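Local coordinates for protein lectin (Colocasia esculenta, PDB 5T1X) that binds mannose as a GNA-related lectin, agglutinates rabbit erythrocytes and assembles as a heterotetramer built from pairs of two different chains, at the interface of chains A and B. Coordinates in Å, arbitrary orientation; residue numbers count along the deposited sequence, not the author numbering. Chains: chain A, Lectin; chain B, Lectin.

Contact 1: the interface of chains A and B. Residues chain A 86, 88-89, 94, 96; chain B 8, 10, 87-89, 104.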
ATOM      1  N   VAL A  86       0.603   5.046  -2.825  1.00  9.96           N
ATOM      2  CA  VAL A  86      -0.747   4.474  -2.859  1.00  9.18           C
ATOM      3  C   VAL A  86      -1.790   5.536  -3.122  1.00 12.94           C
ATOM      4  O   VAL A  86      -1.754   6.603  -2.508  1.00 11.99           O
ATOM      5  CB  VAL A  86      -1.036   3.743  -1.513  1.00 12.83           C
ATOM      6  CG1 VAL A  86      -2.456   3.168  -1.466  1.00 13.45           C
ATOM      7  CG2 VAL A  86      -0.014   2.643  -1.256  1.00 12.53           C
ATOM      8  N   HIS A  88      -5.047   6.644  -2.221  1.00 13.82           N
ATOM      9  CA  HIS A  88      -6.033   6.523  -1.145  1.00 13.47           C
ATOM     10  C   HIS A  88      -7.447   6.745  -1.707  1.00 16.08           C
ATOM     11  O   HIS A  88      -7.612   7.619  -2.568  1.00 15.69           O
ATOM     12  CB  HIS A  88      -5.717   7.556  -0.047  1.00 14.49           C
ATOM     13  CG  HIS A  88      -6.446   7.339   1.242  1.00 17.11           C
ATOM     14  ND1 HIS A  88      -7.772   7.705   1.391  1.00 18.91           N
ATOM     15  CD2 HIS A  88      -5.986   6.866   2.425  1.00 18.11           C
ATOM     16  CE1 HIS A  88      -8.090   7.404   2.640  1.00 18.69           C
ATOM     17  NE2 HIS A  88      -7.046   6.907   3.306  1.00 18.52           N
ATOM     18  N   PRO A  89      -8.483   5.993  -1.234  1.00 12.34           N
ATOM     19  CA  PRO A  89      -9.848   6.184  -1.765  1.00 11.73           C
ATOM     20  C   PRO A  89     -10.451   7.570  -1.488  1.00 17.97           C
ATOM     21  O   PRO A  89     -11.430   7.927  -2.136  1.00 17.82           O
ATOM     22  CB  PRO A  89     -10.660   5.105  -1.036  1.00 12.99           C
ATOM     23  CG  PRO A  89      -9.898   4.858   0.230  1.00 16.90           C
ATOM     24  CD  PRO A  89      -8.467   4.907  -0.231  1.00 12.72           C
ATOM     25  N   VAL A  94      -0.356   9.045  -1.647  1.00 12.70           N
ATOM     26  CA  VAL A  94       0.456   9.044  -0.431  1.00 12.36           C
ATOM     27  C   VAL A  94       1.627   8.087  -0.575  1.00 13.69           C
ATOM     28  O   VAL A  94       1.433   6.934  -0.969  1.00 12.20           O
ATOM     29  CB  VAL A  94      -0.411   8.661   0.817  1.00 15.31           C
ATOM     30  CG1 VAL A  94       0.387   8.787   2.110  1.00 14.34           C
ATOM     31  CG2 VAL A  94      -1.694   9.493   0.910  1.00 15.91           C
ATOM     32  N   PHE A  96       4.154   5.812   1.415  1.00  8.44           N
ATOM     33  CA  PHE A  96       4.344   5.142   2.704  1.00  8.45           C
ATOM     34  C   PHE A  96       5.630   4.381   2.721  1.00 11.82           C
ATOM     35  O   PHE A  96       5.899   3.621   1.785  1.00 11.44           O
ATOM     36  CB  PHE A  96       3.219   4.127   2.939  1.00  8.58           C
ATOM     37  CG  PHE A  96       1.822   4.676   3.089  1.00  8.86           C
ATOM     38  CD1 PHE A  96       1.313   4.981   4.341  1.00 10.66           C
ATOM     39  CD2 PHE A  96       0.987   4.804   1.985  1.00 11.01           C
ATOM     40  CE1 PHE A  96       0.007   5.455   4.487  1.00 12.18           C
ATOM     41  CE2 PHE A  96      -0.328   5.262   2.132  1.00 13.39           C
ATOM     42  CZ  PHE A  96      -0.808   5.585   3.380  1.00 12.05           C
TER
ATOM     43  N   LEU B   8      -6.111  -3.242  -0.066  1.00  8.45           N
ATOM     44  CA  LEU B   8      -5.484  -2.402   0.962  1.00  8.92           C
ATOM     45  C   LEU B   8      -6.192  -2.455   2.293  1.00 11.23           C
ATOM     46  O   LEU B   8      -7.412  -2.609   2.342  1.00 10.18           O
ATOM     47  CB  LEU B   8      -5.496  -0.919   0.515  1.00  9.20           C
ATOM     48  CG  LEU B   8      -5.059  -0.564  -0.909  1.00 12.47           C
ATOM     49  CD1 LEU B   8      -5.350   0.895  -1.193  1.00 12.61           C
ATOM     50  CD2 LEU B   8      -3.577  -0.859  -1.136  1.00 14.09           C
ATOM     51  N   PHE B  10      -5.816   0.253   5.501  1.00  7.65           N
ATOM     52  CA  PHE B  10      -5.169   1.406   6.113  1.00  7.28           C
ATOM     53  C   PHE B  10      -5.310   1.330   7.623  1.00  8.29           C
ATOM     54  O   PHE B  10      -6.227   0.657   8.126  1.00  7.93           O
ATOM     55  CB  PHE B  10      -5.784   2.719   5.591  1.00  8.14           C
ATOM     56  CG  PHE B  10      -5.516   2.980   4.136  1.00  8.50           C
ATOM     57  CD1 PHE B  10      -4.317   3.552   3.725  1.00 10.20           C
ATOM     58  CD2 PHE B  10      -6.461   2.647   3.166  1.00  9.83           C
ATOM     59  CE1 PHE B  10      -4.063   3.789   2.367  1.00 11.59           C
ATOM     60  CE2 PHE B  10      -6.204   2.881   1.809  1.00 11.92           C
ATOM     61  CZ  PHE B  10      -5.006   3.447   1.419  1.00 11.05           C
ATOM     62  N   ASP B  87       0.474   7.364   9.666  1.00 11.22           N
ATOM     63  CA  ASP B  87      -0.448   6.542   8.881  1.00  9.63           C
ATOM     64  C   ASP B  87       0.293   5.396   8.190  1.00 11.23           C
ATOM     65  O   ASP B  87       1.345   5.619   7.597  1.00 10.73           O
ATOM     66  CB  ASP B  87      -1.183   7.408   7.856  1.00 11.71           C
ATOM     67  CG  ASP B  87      -2.010   8.495   8.518  1.00 21.20           C
ATOM     68  OD1 ASP B  87      -2.464   8.280   9.670  1.00 18.66           O
ATOM     69  OD2 ASP B  87      -2.163   9.574   7.908  1.00 26.80           O
ATOM     70  N   TYR B  88      -0.267   4.180   8.275  1.00  8.53           N
ATOM     71  CA  TYR B  88       0.298   2.948   7.694  1.00  7.06           C
ATOM     72  C   TYR B  88      -0.682   2.292   6.739  1.00  9.82           C
ATOM     73  O   TYR B  88      -1.880   2.573   6.782  1.00 10.02           O
ATOM     74  CB  TYR B  88       0.695   1.952   8.812  1.00  6.64           C
ATOM     75  CG  TYR B  88       1.922   2.404   9.581  1.00  7.18           C
ATOM     76  CD1 TYR B  88       3.168   1.845   9.330  1.00  8.21           C
ATOM     77  CD2 TYR B  88       1.851   3.454  10.496  1.00  8.31           C
ATOM     78  CE1 TYR B  88       4.311   2.288  10.004  1.00  9.92           C
ATOM     79  CE2 TYR B  88       2.993   3.927  11.152  1.00  9.00           C
ATOM     80  CZ  TYR B  88       4.218   3.331  10.911  1.00 12.52           C
ATOM     81  OH  TYR B  88       5.351   3.801  11.535  1.00 11.46           O
ATOM     82  N   VAL B  89      -0.169   1.414   5.862  1.00  5.69           N
ATOM     83  CA  VAL B  89      -1.022   0.672   4.947  1.00  5.47           C
ATOM     84  C   VAL B  89      -0.491  -0.754   4.825  1.00  8.52           C
ATOM     85  O   VAL B  89       0.715  -0.960   4.748  1.00  9.18           O
ATOM     86  CB  VAL B  89      -1.173   1.366   3.557  1.00 10.19           C
ATOM     87  CG1 VAL B  89       0.159   1.423   2.805  1.00  9.86           C
ATOM     88  CG2 VAL B  89      -2.251   0.689   2.699  1.00 10.39           C
ATOM     89  N   ALA B 104       3.424   7.435   6.547  1.00 12.75           N
ATOM     90  CA  ALA B 104       3.264   8.294   5.373  1.00 13.28           C
ATOM     91  C   ALA B 104       4.321   9.404   5.452  1.00 15.96           C
ATOM     92  O   ALA B 104       4.431  10.039   6.501  1.00 16.03           O
ATOM     93  CB  ALA B 104       1.859   8.888   5.351  1.00 14.25           C
TER
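The main-chain carbonyl oxygen of B:Asp87 faces the rim of the A:Phe96 ring, its O lying 3.3 Å from A:Phe96 CD1 and almost as near to CE1, with the carbonyl carbon at the ring edge in the plane. This is part of the strand-swapped interface typical of GNA-related (bulb-type) lectins, where A:Phe96 of strand 92-96 pairs antiparallel with B:Ala104. The packing is mostly apolar, and no hydrogen bond crosses it. A:Phe96 is held between two valines, A:Val94 CG1 on one face and B:Val89 CG1 on the other, the latter 3.7 Å from the ring centroid in a CH-pi contact. B:Val89 touches both phenylalanine rings because CG1 stands between its backbone N and carbonyl carbon (chi1 65°), while CG2 covers one face of B:Phe10. On the opposite face of B:Phe10 the imidazole of A:His88 approaches at a slant, CD2 reaching B:Phe10 CE1 at 3.6 Å. The edge of B:Phe10 meets A:Phe96 CZ, the two side chains running roughly perpendicular. Farther out, A:Pro89 CD points at B:Phe10 CE2, 3.7 Å away, and A:Val86 CG1, anti to its backbone N (chi1 178°), reaches B:Leu8 CD1 tip to tip at 3.7 Å. At the other end, A:Val94 CG1 touches the methyl CB of B:Ala104.

Contact 2: the interface of chains A and B. Residues chain A 101-106; chain B 97-99.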
ATOM      1  N   PHE A 101       7.062  -4.786   7.889  1.00  8.38           N
ATOM      2  CA  PHE A 101       6.653  -6.173   8.080  1.00  8.00           C
ATOM      3  C   PHE A 101       6.251  -6.803   6.755  1.00 10.45           C
ATOM      4  O   PHE A 101       5.661  -6.145   5.907  1.00  9.33           O
ATOM      5  CB  PHE A 101       5.497  -6.245   9.094  1.00  9.65           C
ATOM      6  CG  PHE A 101       4.966  -7.625   9.393  1.00 10.13           C
ATOM      7  CD1 PHE A 101       5.696  -8.515  10.172  1.00 14.31           C
ATOM      8  CD2 PHE A 101       3.728  -8.031   8.906  1.00 11.74           C
ATOM      9  CE1 PHE A 101       5.203  -9.797  10.445  1.00 15.86           C
ATOM     10  CE2 PHE A 101       3.229  -9.306   9.196  1.00 14.26           C
ATOM     11  CZ  PHE A 101       3.971 -10.178   9.962  1.00 14.52           C
ATOM     12  N   LYS A 102       6.564  -8.083   6.591  1.00  9.97           N
ATOM     13  CA  LYS A 102       6.219  -8.792   5.365  1.00 11.10           C
ATOM     14  C   LYS A 102       5.762 -10.213   5.683  1.00 15.14           C
ATOM     15  O   LYS A 102       6.384 -10.886   6.505  1.00 16.43           O
ATOM     16  CB  LYS A 102       7.465  -8.819   4.448  1.00 15.86           C
ATOM     17  CG  LYS A 102       7.278  -9.506   3.091  1.00 33.32           C
ATOM     18  CD  LYS A 102       8.553  -9.463   2.241  1.00 42.73           C
ATOM     19  CE  LYS A 102       9.512 -10.595   2.545  1.00 59.20           C
ATOM     20  NZ  LYS A 102      10.754 -10.503   1.733  1.00 71.90           N
ATOM     21  N   ILE A 103       4.649 -10.638   5.067  1.00 10.91           N
ATOM     22  CA  ILE A 103       4.124 -12.003   5.090  1.00 11.99           C
ATOM     23  C   ILE A 103       4.578 -12.595   3.766  1.00 14.62           C
ATOM     24  O   ILE A 103       4.218 -12.078   2.697  1.00 11.17           O
ATOM     25  CB  ILE A 103       2.587 -12.100   5.299  1.00 15.67           C
ATOM     26  CG1 ILE A 103       2.158 -11.619   6.703  1.00 16.53           C
ATOM     27  CG2 ILE A 103       2.117 -13.536   5.060  1.00 17.96           C
ATOM     28  CD1 ILE A 103       0.622 -11.360   6.856  1.00 21.42           C
ATOM     29  N   ASP A 104       5.365 -13.676   3.831  1.00 14.48           N
ATOM     30  CA  ASP A 104       5.951 -14.308   2.659  1.00 14.92           C
ATOM     31  C   ASP A 104       5.346 -15.710   2.399  1.00 17.15           C
ATOM     32  O   ASP A 104       5.796 -16.688   3.006  1.00 18.59           O
ATOM     33  CB  ASP A 104       7.477 -14.399   2.853  1.00 16.55           C
ATOM     34  CG  ASP A 104       8.277 -14.928   1.678  1.00 23.95           C
ATOM     35  OD1 ASP A 104       7.677 -15.571   0.779  1.00 20.88           O
ATOM     36  OD2 ASP A 104       9.505 -14.722   1.664  1.00 28.33           O
ATOM     37  N   PRO A 105       4.412 -15.839   1.422  1.00 11.91           N
ATOM     38  CA  PRO A 105       3.835 -17.168   1.131  1.00 12.18           C
ATOM     39  C   PRO A 105       4.606 -17.926   0.031  1.00 15.39           C
ATOM     40  O   PRO A 105       4.063 -18.857  -0.564  1.00 15.54           O
ATOM     41  CB  PRO A 105       2.426 -16.799   0.667  1.00 13.88           C
ATOM     42  CG  PRO A 105       2.637 -15.524  -0.110  1.00 16.40           C
ATOM     43  CD  PRO A 105       3.773 -14.788   0.594  1.00 12.21           C
ATOM     44  N   TRP A 106       5.864 -17.521  -0.259  1.00 12.75           N
ATOM     45  CA  TRP A 106       6.662 -18.135  -1.327  1.00 14.97           C
ATOM     46  C   TRP A 106       7.812 -19.016  -0.826  1.00 19.50           C
ATOM     47  O   TRP A 106       8.152 -19.998  -1.495  1.00 21.04           O
ATOM     48  CB  TRP A 106       7.246 -17.039  -2.236  1.00 14.11           C
ATOM     49  CG  TRP A 106       6.208 -16.273  -2.990  1.00 14.73           C
ATOM     50  CD1 TRP A 106       5.667 -15.073  -2.645  1.00 16.67           C
ATOM     51  CD2 TRP A 106       5.530 -16.696  -4.176  1.00 15.44           C
ATOM     52  NE1 TRP A 106       4.719 -14.701  -3.567  1.00 16.64           N
ATOM     53  CE2 TRP A 106       4.625 -15.672  -4.527  1.00 18.99           C
ATOM     54  CE3 TRP A 106       5.655 -17.812  -5.025  1.00 18.16           C
ATOM     55  CZ2 TRP A 106       3.827 -15.737  -5.679  1.00 18.70           C
ATOM     56  CZ3 TRP A 106       4.841 -17.890  -6.149  1.00 20.25           C
ATOM     57  CH2 TRP A 106       3.937 -16.864  -6.461  1.00 19.90           C
TER
ATOM     58  N   PHE B  97       2.841 -11.236  -1.773  1.00 10.40           N
ATOM     59  CA  PHE B  97       3.340 -10.786  -0.473  1.00  9.26           C
ATOM     60  C   PHE B  97       2.334  -9.838   0.173  1.00 11.95           C
ATOM     61  O   PHE B  97       1.685  -9.078  -0.538  1.00 11.05           O
ATOM     62  CB  PHE B  97       4.673 -10.036  -0.638  1.00 11.24           C
ATOM     63  CG  PHE B  97       5.852 -10.881  -1.058  1.00 13.36           C
ATOM     64  CD1 PHE B  97       6.624 -11.544  -0.110  1.00 16.34           C
ATOM     65  CD2 PHE B  97       6.202 -11.000  -2.394  1.00 17.29           C
ATOM     66  CE1 PHE B  97       7.719 -12.317  -0.497  1.00 17.34           C
ATOM     67  CE2 PHE B  97       7.304 -11.771  -2.779  1.00 19.39           C
ATOM     68  CZ  PHE B  97       8.054 -12.418  -1.829  1.00 16.92           C
ATOM     69  N   ALA B  98       2.204  -9.880   1.503  1.00  9.67           N
ATOM     70  CA  ALA B  98       1.373  -8.906   2.228  1.00  8.63           C
ATOM     71  C   ALA B  98       2.353  -8.076   3.025  1.00 11.62           C
ATOM     72  O   ALA B  98       3.127  -8.635   3.811  1.00 11.65           O
ATOM     73  CB  ALA B  98       0.344  -9.601   3.111  1.00 10.01           C
ATOM     74  N   VAL B  99       2.431  -6.768   2.737  1.00  7.78           N
ATOM     75  CA  VAL B  99       3.477  -5.935   3.338  1.00  7.12           C
ATOM     76  C   VAL B  99       2.897  -4.704   4.015  1.00  8.63           C
ATOM     77  O   VAL B  99       2.030  -4.042   3.452  1.00  7.85           O
ATOM     78  CB  VAL B  99       4.500  -5.515   2.242  1.00 10.41           C
ATOM     79  CG1 VAL B  99       5.631  -4.662   2.830  1.00  9.72           C
ATOM     80  CG2 VAL B  99       5.075  -6.737   1.519  1.00 10.14           C
TER
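An antiparallel strand-to-strand junction, centred on A:Ile103 and B:Ala98, joins the C-terminal strand of chain A to chain B, the exchange of terminal strands by which GNA-related lectins lock two subunits into a dimer. Strand 99-103 of chain A runs beside strand 98-101 of chain B, with a reciprocal pair of backbone hydrogen bonds between these two residues. A:Ile103 N gives the shorter one to B:Ala98 O, at 2.8 Å. B:Ala98 N returns a longer bond of 3.2 Å to A:Ile103 O. Just ahead of the strand, B:Phe97 carries most of the side-chain packing. A:Trp106 CD1, on the pyrrole part of the indole, sits over one face of its ring toward the rim, 3.7 Å from B:Phe97 CZ, the two side chains crossing at about a right angle. A:Asp104 lies alongside the same ring, CG 3.4 Å from B:Phe97 CE1, with OD2 in plane at the edge and the carboxylate turned 57° from the ring. That carboxylate is steadied from within its own chain, since A:Trp106 N donates to A:Asp104 OD1 at 2.9 Å, a bond that may also fix the turn carrying the indole. The aliphatic part of A:Lys102, poorly ordered, passes near B:Phe97 and B:Val99.

Contact 3: the interface of chains A and B. Residues chain A 7, 82-84, 86, 96, 99; chain B 89, 91, 101-102.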
ATOM      1  N   LEU A   7       5.268   0.645  -6.415  1.00 10.21           N
ATOM      2  CA  LEU A   7       6.310   0.272  -5.451  1.00 11.06           C
ATOM      3  C   LEU A   7       7.656   0.796  -5.913  1.00 14.56           C
ATOM      4  O   LEU A   7       7.873   0.958  -7.122  1.00 16.03           O
ATOM      5  CB  LEU A   7       6.394  -1.259  -5.279  1.00 10.85           C
ATOM      6  CG  LEU A   7       5.125  -2.013  -4.895  1.00 14.45           C
ATOM      7  CD1 LEU A   7       5.387  -3.502  -4.837  1.00 15.62           C
ATOM      8  CD2 LEU A   7       4.533  -1.498  -3.588  1.00 14.34           C
ATOM      9  N   ASN A  82      12.122  -0.269   1.059  1.00 11.30           N
ATOM     10  CA  ASN A  82      10.994  -0.514   0.151  1.00 11.11           C
ATOM     11  C   ASN A  82       9.853   0.419   0.484  1.00 13.55           C
ATOM     12  O   ASN A  82       9.399   0.453   1.630  1.00 12.61           O
ATOM     13  CB  ASN A  82      10.528  -1.977   0.256  1.00 12.94           C
ATOM     14  CG  ASN A  82      11.592  -2.999  -0.068  1.00 34.54           C
ATOM     15  OD1 ASN A  82      12.290  -2.909  -1.072  1.00 25.68           O
ATOM     16  ND2 ASN A  82      11.721  -4.012   0.771  1.00 33.53           N
ATOM     17  N   TYR A  83       9.382   1.165  -0.524  1.00 11.46           N
ATOM     18  CA  TYR A  83       8.320   2.153  -0.347  1.00 11.00           C
ATOM     19  C   TYR A  83       7.139   1.843  -1.244  1.00 13.70           C
ATOM     20  O   TYR A  83       7.266   1.077  -2.204  1.00 12.71           O
ATOM     21  CB  TYR A  83       8.866   3.564  -0.651  1.00 10.67           C
ATOM     22  CG  TYR A  83       9.800   4.067   0.429  1.00 11.67           C
ATOM     23  CD1 TYR A  83       9.347   4.929   1.420  1.00 12.86           C
ATOM     24  CD2 TYR A  83      11.131   3.657   0.478  1.00 12.35           C
ATOM     25  CE1 TYR A  83      10.185   5.351   2.451  1.00 12.84           C
ATOM     26  CE2 TYR A  83      11.971   4.048   1.521  1.00 13.63           C
ATOM     27  CZ  TYR A  83      11.489   4.897   2.505  1.00 16.67           C
ATOM     28  OH  TYR A  83      12.289   5.301   3.539  1.00 14.38           O
ATOM     29  N   ALA A  84       5.999   2.457  -0.941  1.00  9.78           N
ATOM     30  CA  ALA A  84       4.791   2.292  -1.748  1.00  8.35           C
ATOM     31  C   ALA A  84       4.057   3.622  -1.881  1.00 12.66           C
ATOM     32  O   ALA A  84       3.773   4.265  -0.865  1.00 11.95           O
ATOM     33  CB  ALA A  84       3.876   1.244  -1.121  1.00  8.90           C
ATOM     34  N   VAL A  86       0.603   5.046  -2.825  1.00  9.96           N
ATOM     35  CA  VAL A  86      -0.747   4.474  -2.859  1.00  9.18           C
ATOM     36  C   VAL A  86      -1.790   5.536  -3.122  1.00 12.94           C
ATOM     37  O   VAL A  86      -1.754   6.603  -2.508  1.00 11.99           O
ATOM     38  CB  VAL A  86      -1.036   3.743  -1.513  1.00 12.83           C
ATOM     39  CG1 VAL A  86      -2.456   3.168  -1.466  1.00 13.45           C
ATOM     40  CG2 VAL A  86      -0.014   2.643  -1.256  1.00 12.53           C
ATOM     41  N   PHE A  96       4.154   5.812   1.415  1.00  8.44           N
ATOM     42  CA  PHE A  96       4.344   5.142   2.704  1.00  8.45           C
ATOM     43  C   PHE A  96       5.630   4.381   2.721  1.00 11.82           C
ATOM     44  O   PHE A  96       5.899   3.621   1.785  1.00 11.44           O
ATOM     45  CB  PHE A  96       3.219   4.127   2.939  1.00  8.58           C
ATOM     46  CG  PHE A  96       1.822   4.676   3.089  1.00  8.86           C
ATOM     47  CD1 PHE A  96       1.313   4.981   4.341  1.00 10.66           C
ATOM     48  CD2 PHE A  96       0.987   4.804   1.985  1.00 11.01           C
ATOM     49  CE1 PHE A  96       0.007   5.455   4.487  1.00 12.18           C
ATOM     50  CE2 PHE A  96      -0.328   5.262   2.132  1.00 13.39           C
ATOM     51  CZ  PHE A  96      -0.808   5.585   3.380  1.00 12.05           C
ATOM     52  N   SER A  99       9.048  -0.362   4.430  1.00 10.31           N
ATOM     53  CA  SER A  99       8.258  -1.493   4.893  1.00  8.96           C
ATOM     54  C   SER A  99       8.748  -1.895   6.271  1.00 11.49           C
ATOM     55  O   SER A  99       9.950  -1.775   6.565  1.00 11.06           O
ATOM     56  CB  SER A  99       8.356  -2.659   3.917  1.00 11.34           C
ATOM     57  OG  SER A  99       9.695  -3.081   3.745  1.00 13.61           O
TER
ATOM     58  N   VAL B  89      -0.169   1.414   5.862  1.00  5.69           N
ATOM     59  CA  VAL B  89      -1.022   0.672   4.947  1.00  5.47           C
ATOM     60  C   VAL B  89      -0.491  -0.754   4.825  1.00  8.52           C
ATOM     61  O   VAL B  89       0.715  -0.960   4.748  1.00  9.18           O
ATOM     62  CB  VAL B  89      -1.173   1.366   3.557  1.00 10.19           C
ATOM     63  CG1 VAL B  89       0.159   1.423   2.805  1.00  9.86           C
ATOM     64  CG2 VAL B  89      -2.251   0.689   2.699  1.00 10.39           C
ATOM     65  N   ILE B  91      -0.626  -3.812   2.297  1.00  8.18           N
ATOM     66  CA  ILE B  91      -0.967  -4.078   0.911  1.00  6.71           C
ATOM     67  C   ILE B  91      -0.854  -5.563   0.628  1.00 10.62           C
ATOM     68  O   ILE B  91       0.210  -6.140   0.838  1.00  9.74           O
ATOM     69  CB  ILE B  91      -0.084  -3.277  -0.097  1.00  8.60           C
ATOM     70  CG1 ILE B  91      -0.042  -1.753   0.230  1.00  8.97           C
ATOM     71  CG2 ILE B  91      -0.549  -3.528  -1.557  1.00  8.15           C
ATOM     72  CD1 ILE B  91       0.918  -0.940  -0.654  1.00 10.33           C
ATOM     73  N   TYR B 101       3.504  -0.958   5.031  1.00  7.92           N
ATOM     74  CA  TYR B 101       4.327   0.202   4.709  1.00  7.01           C
ATOM     75  C   TYR B 101       3.948   1.378   5.556  1.00 11.15           C
ATOM     76  O   TYR B 101       2.768   1.705   5.660  1.00 10.36           O
ATOM     77  CB  TYR B 101       4.164   0.612   3.233  1.00  7.84           C
ATOM     78  CG  TYR B 101       4.679  -0.388   2.226  1.00  9.20           C
ATOM     79  CD1 TYR B 101       5.990  -0.323   1.760  1.00 11.74           C
ATOM     80  CD2 TYR B 101       3.818  -1.299   1.623  1.00  9.55           C
ATOM     81  CE1 TYR B 101       6.457  -1.207   0.793  1.00 11.90           C
ATOM     82  CE2 TYR B 101       4.268  -2.178   0.638  1.00 10.40           C
ATOM     83  CZ  TYR B 101       5.591  -2.123   0.221  1.00 11.50           C
ATOM     84  OH  TYR B 101       6.066  -3.004  -0.726  1.00 11.42           O
ATOM     85  N   GLY B 102       4.952   2.083   6.051  1.00  8.07           N
ATOM     86  CA  GLY B 102       4.715   3.329   6.773  1.00  7.98           C
ATOM     87  C   GLY B 102       5.904   3.837   7.567  1.00 10.78           C
ATOM     88  O   GLY B 102       6.902   3.142   7.734  1.00 11.17           O
TER
HETATM   89  O   HOH W   1       8.067  -1.639  -2.005  1.00 13.72           O
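B:Tyr101 packs face-on against A:Ala84 in a side-chain interface that presses the two lectin domains together, within the dimer contact of these GNA-related (bulb-type) lectins. The tyrosine, from strand 98-101, hides more surface than any other residue of the patch, 72 Å². The methyl CB of A:Ala84 stands over the centre of its ring, 3.6 Å from the centroid, in a CH-pi contact. At the ring edge lies the backbone carbonyl of A:Asn82, its carbon in the ring plane and its O 3.5 Å from B:Tyr101 CE1. The phenol hydroxyl does not bond directly to chain A; B:Tyr101 OH engages a water at 2.7 Å, and that water is 2.8 Å from A:Tyr83 O, linking the hydroxyl to the main chain of chain A. A:Leu7 comes across this tip, with CD2 3.6 Å from B:Tyr101 OH, and A:Ser99 adds its CB near the CE1 edge. With CG anti to the carbonyl carbon (chi1 -66°), the ring extends toward A:Ala84, while its own CB touches A:Phe96 CB at 3.7 Å. B:Ile91 CD1 rests against A:Ala84 CB, also at 3.7 Å, and meets A:Val86 CG2 as the two side chains slide past each other in opposite directions.

Contacts 1 and 3 are neighbouring parts of one packed, largely apolar surface: the centres of their C-alpha atoms are about 7 Å apart, and they share A:Val86, A:Phe96 and B:Val89. They echo each other with the chains exchanged, an aromatic side chain of one chain packing against the main chain of the other in each, which suggests a pseudo-twofold relation. Contact 2 lies about 17 Å from contact 1 and 13 Å from contact 3. Strand 99-103 of chain A and strand 98-101 of chain B run between contacts 3 and 2, so hydrophobic packing and strand exchange jointly hold the A-B pair, probably the heterodimer from which the tetramer is built.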